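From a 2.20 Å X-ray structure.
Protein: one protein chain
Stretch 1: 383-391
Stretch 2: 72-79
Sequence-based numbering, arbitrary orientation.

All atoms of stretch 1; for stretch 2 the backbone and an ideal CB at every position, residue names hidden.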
# COMPACT_ATOMS: atom_id res chain seq x y z
N ALA A 383 -24.74 15.85 -1.42
CA ALA A 383 -23.97 16.87 -2.14
C ALA A 383 -24.37 18.29 -1.70
O ALA A 383 -25.52 18.70 -1.86
CB ALA A 383 -24.16 16.70 -3.63
N GLY A 384 -23.41 19.03 -1.15
CA GLY A 384 -23.64 20.42 -0.79
C GLY A 384 -24.41 20.60 0.51
O GLY A 384 -24.88 21.70 0.81
N GLU A 385 -24.51 19.52 1.28
CA GLU A 385 -25.30 19.50 2.50
C GLU A 385 -24.98 20.64 3.47
O GLU A 385 -25.85 21.10 4.20
CB GLU A 385 -25.13 18.15 3.21
CG GLU A 385 -25.95 17.98 4.50
CD GLU A 385 -25.92 16.55 5.04
OE1 GLU A 385 -25.45 15.65 4.31
OE2 GLU A 385 -26.34 16.33 6.20
N HIS A 386 -23.74 21.11 3.46
CA HIS A 386 -23.34 22.11 4.45
C HIS A 386 -23.02 23.48 3.85
O HIS A 386 -22.28 24.26 4.44
CB HIS A 386 -22.14 21.58 5.23
CG HIS A 386 -22.39 20.25 5.86
ND1 HIS A 386 -22.10 19.06 5.23
CD2 HIS A 386 -22.95 19.92 7.05
CE1 HIS A 386 -22.45 18.05 6.02
NE2 HIS A 386 -22.97 18.55 7.12
N ASN A 387 -23.57 23.75 2.67
CA ASN A 387 -23.43 25.06 2.04
C ASN A 387 -23.82 26.21 2.97
O ASN A 387 -23.06 27.16 3.13
CB ASN A 387 -24.26 25.12 0.76
CG ASN A 387 -23.56 24.48 -0.42
OD1 ASN A 387 -22.45 23.95 -0.28
ND2 ASN A 387 -24.18 24.54 -1.59
N ALA A 388 -24.98 26.13 3.61
CA ALA A 388 -25.40 27.22 4.49
C ALA A 388 -24.47 27.30 5.70
O ALA A 388 -24.26 28.38 6.26
CB ALA A 388 -26.84 27.05 4.93
N VAL A 389 -23.91 26.18 6.10
CA VAL A 389 -22.99 26.12 7.21
C VAL A 389 -21.61 26.69 6.92
O VAL A 389 -21.07 27.38 7.74
CB VAL A 389 -22.80 24.68 7.70
CG1 VAL A 389 -21.90 24.65 8.89
CG2 VAL A 389 -24.13 24.04 8.02
N PHE A 390 -21.01 26.39 5.78
CA PHE A 390 -19.68 26.87 5.48
C PHE A 390 -19.46 27.91 4.38
O PHE A 390 -18.39 28.42 4.28
CB PHE A 390 -18.73 25.69 5.24
CG PHE A 390 -18.62 24.76 6.39
CD1 PHE A 390 -18.09 25.17 7.56
CD2 PHE A 390 -19.04 23.48 6.27
CE1 PHE A 390 -17.97 24.31 8.62
CE2 PHE A 390 -18.94 22.61 7.31
CZ PHE A 390 -18.40 23.02 8.49
N LEU A 391 -20.45 28.22 3.57
CA LEU A 391 -20.26 29.19 2.51
C LEU A 391 -20.85 30.54 2.81
O LEU A 391 -20.09 31.45 3.06
CB LEU A 391 -20.78 28.69 1.20
CG LEU A 391 -20.28 27.36 0.73
CD1 LEU A 391 -21.04 27.00 -0.51
CD2 LEU A 391 -18.82 27.41 0.45
N UNK A 72 -18.96 10.30 7.17
CA UNK A 72 -18.64 11.21 8.25
C UNK A 72 -18.01 12.49 7.75
O UNK A 72 -17.57 13.33 8.53
CB UNK A 72 -17.71 10.53 9.25
N UNK A 73 -17.94 12.64 6.43
CA UNK A 73 -17.45 13.88 5.87
C UNK A 73 -18.57 14.90 5.75
O UNK A 73 -19.75 14.55 5.84
CB UNK A 73 -16.81 13.63 4.50
N UNK A 74 -18.19 16.16 5.58
CA UNK A 74 -19.14 17.20 5.24
C UNK A 74 -18.95 17.62 3.79
O UNK A 74 -17.93 17.31 3.18
CB UNK A 74 -18.99 18.40 6.18
N UNK A 75 -19.94 18.31 3.24
CA UNK A 75 -19.90 18.69 1.83
C UNK A 75 -20.32 20.12 1.56
O UNK A 75 -21.32 20.61 2.11
CB UNK A 75 -20.80 17.75 1.02
N UNK A 76 -19.54 20.79 0.73
CA UNK A 76 -19.94 22.07 0.18
C UNK A 76 -19.92 21.89 -1.33
O UNK A 76 -19.08 21.17 -1.88
CB UNK A 76 -19.03 23.21 0.64
N UNK A 77 -20.88 22.52 -1.99
CA UNK A 77 -20.96 22.49 -3.43
C UNK A 77 -20.62 23.87 -3.96
O UNK A 77 -21.16 24.89 -3.52
CB UNK A 77 -22.35 22.04 -3.90
N UNK A 78 -19.68 23.90 -4.89
CA UNK A 78 -19.18 25.16 -5.39
C UNK A 78 -18.66 25.01 -6.82
O UNK A 78 -18.13 23.96 -7.19
CB UNK A 78 -18.08 25.69 -4.47
N UNK A 79 -18.80 26.07 -7.62
CA UNK A 79 -18.21 26.13 -8.96
C UNK A 79 -16.93 26.94 -8.91
O UNK A 79 -16.97 28.17 -8.87
CB UNK A 79 -19.19 26.73 -9.97

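Position 72 combines phi 78° and psi 5° with an ideal CB that has nothing of stretch 1 within 5.5 Å. Stretch 1 sets no demand here, but positive phi by itself favours glycine, and the residue is G72.

At 73 the ideal CB again finds no partner within 5.5 Å, so almost any side chain is compatible. The deposited K73 leads its end away from stretch 1.

Position 74 points its CA-to-CB bond toward stretch 1. The ideal CB lies 3.3 Å from H386 ND1 and 4.4 Å from F390 CE2, so a side chain starting here must pass two rings. A long aliphatic stem would suit: leucine, methionine, arginine or lysine. The residue is K74. Its CB sits over one face of the H386 ring, 3.7 Å from the centroid and 29° off the normal, a CH-pi contact; farther along, K74 CD comes 3.9 Å from F390 CE2, at the edge of that ring. Its NZ is hydrogen-bonded elsewhere in the structure.

At 75 the backbone is engaged whatever the side chain: its N donates to H386 ND1 (3.0 Å, 169°), and its O accepts from H386 N (2.8 Å). The first bond requires ND1 to be unprotonated. CA-to-CB points sideways, with the ideal CB 3.6 Å from G384 N, an amide that could serve a short acceptor; serine, threonine, asparagine or aspartate are plausible. S75, with chi1 at 179° (t), places OG 2.9 Å from G384 N and accepts its hydrogen bond at 169°.

Position 76 has its CB directed sideways, 3.6 Å from N387 OD1 and 4.2 Å from L391 CD2. With F390 nearby, a compact aliphatic residue such as valine, isoleucine or alanine would fit. V76 brings CG1 to 3.9 Å from F390 CB, while its CB packs 4.2 Å from L391 CD2.

At 77 the backbone N donates to N387 OD1 (2.7 Å, 166°), again independently of side-chain identity. The ideal CB is 3.7 Å from G384 CA and 3.9 Å from N387 ND2; a CB on G384 would lie 3.0 Å from CB of 77, a clash. Threonine, serine or valine would be reasonable. T77 places CG2 3.8 Å from N387 ND2, while its OG1 bonds elsewhere in the structure.

Position 78 has one neighbour in range, L391 CD1 at 5.1 Å from the ideal CB, which favours an apolar side chain of moderate reach. V78 uses CG2 to approach L391 CD1 at 4.1 Å.

Position 79 is out of reach and unconstrained by stretch 1; it is D79.

Stretch 2 72-79: GKKSVTVD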
# COMPACT_ATOMS: atom_id res chain seq x y z
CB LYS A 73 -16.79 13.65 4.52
CG LYS A 73 -15.47 12.90 4.62
CD LYS A 73 -14.82 12.76 3.26
CE LYS A 73 -13.60 11.84 3.30
NZ LYS A 73 -12.97 11.77 1.94
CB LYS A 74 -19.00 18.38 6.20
CG LYS A 74 -19.14 17.88 7.62
CD LYS A 74 -19.27 18.97 8.65
CE LYS A 74 -19.52 18.33 10.01
NZ LYS A 74 -19.57 19.33 11.12
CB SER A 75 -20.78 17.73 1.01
OG SER A 75 -20.78 18.08 -0.37
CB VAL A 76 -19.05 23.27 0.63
CG1 VAL A 76 -19.04 23.38 2.15
CG2 VAL A 76 -17.63 23.15 0.08
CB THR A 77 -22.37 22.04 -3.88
OG1 THR A 77 -22.27 20.72 -4.44
CG2 THR A 77 -22.98 22.99 -4.90
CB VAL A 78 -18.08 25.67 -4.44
CG1 VAL A 78 -16.73 25.77 -5.13
CG2 VAL A 78 -18.49 26.97 -3.77
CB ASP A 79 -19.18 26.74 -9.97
CG ASP A 79 -18.58 26.88 -11.38
OD1 ASP A 79 -17.47 26.34 -11.63
OD2 ASP A 79 -19.21 27.52 -12.24
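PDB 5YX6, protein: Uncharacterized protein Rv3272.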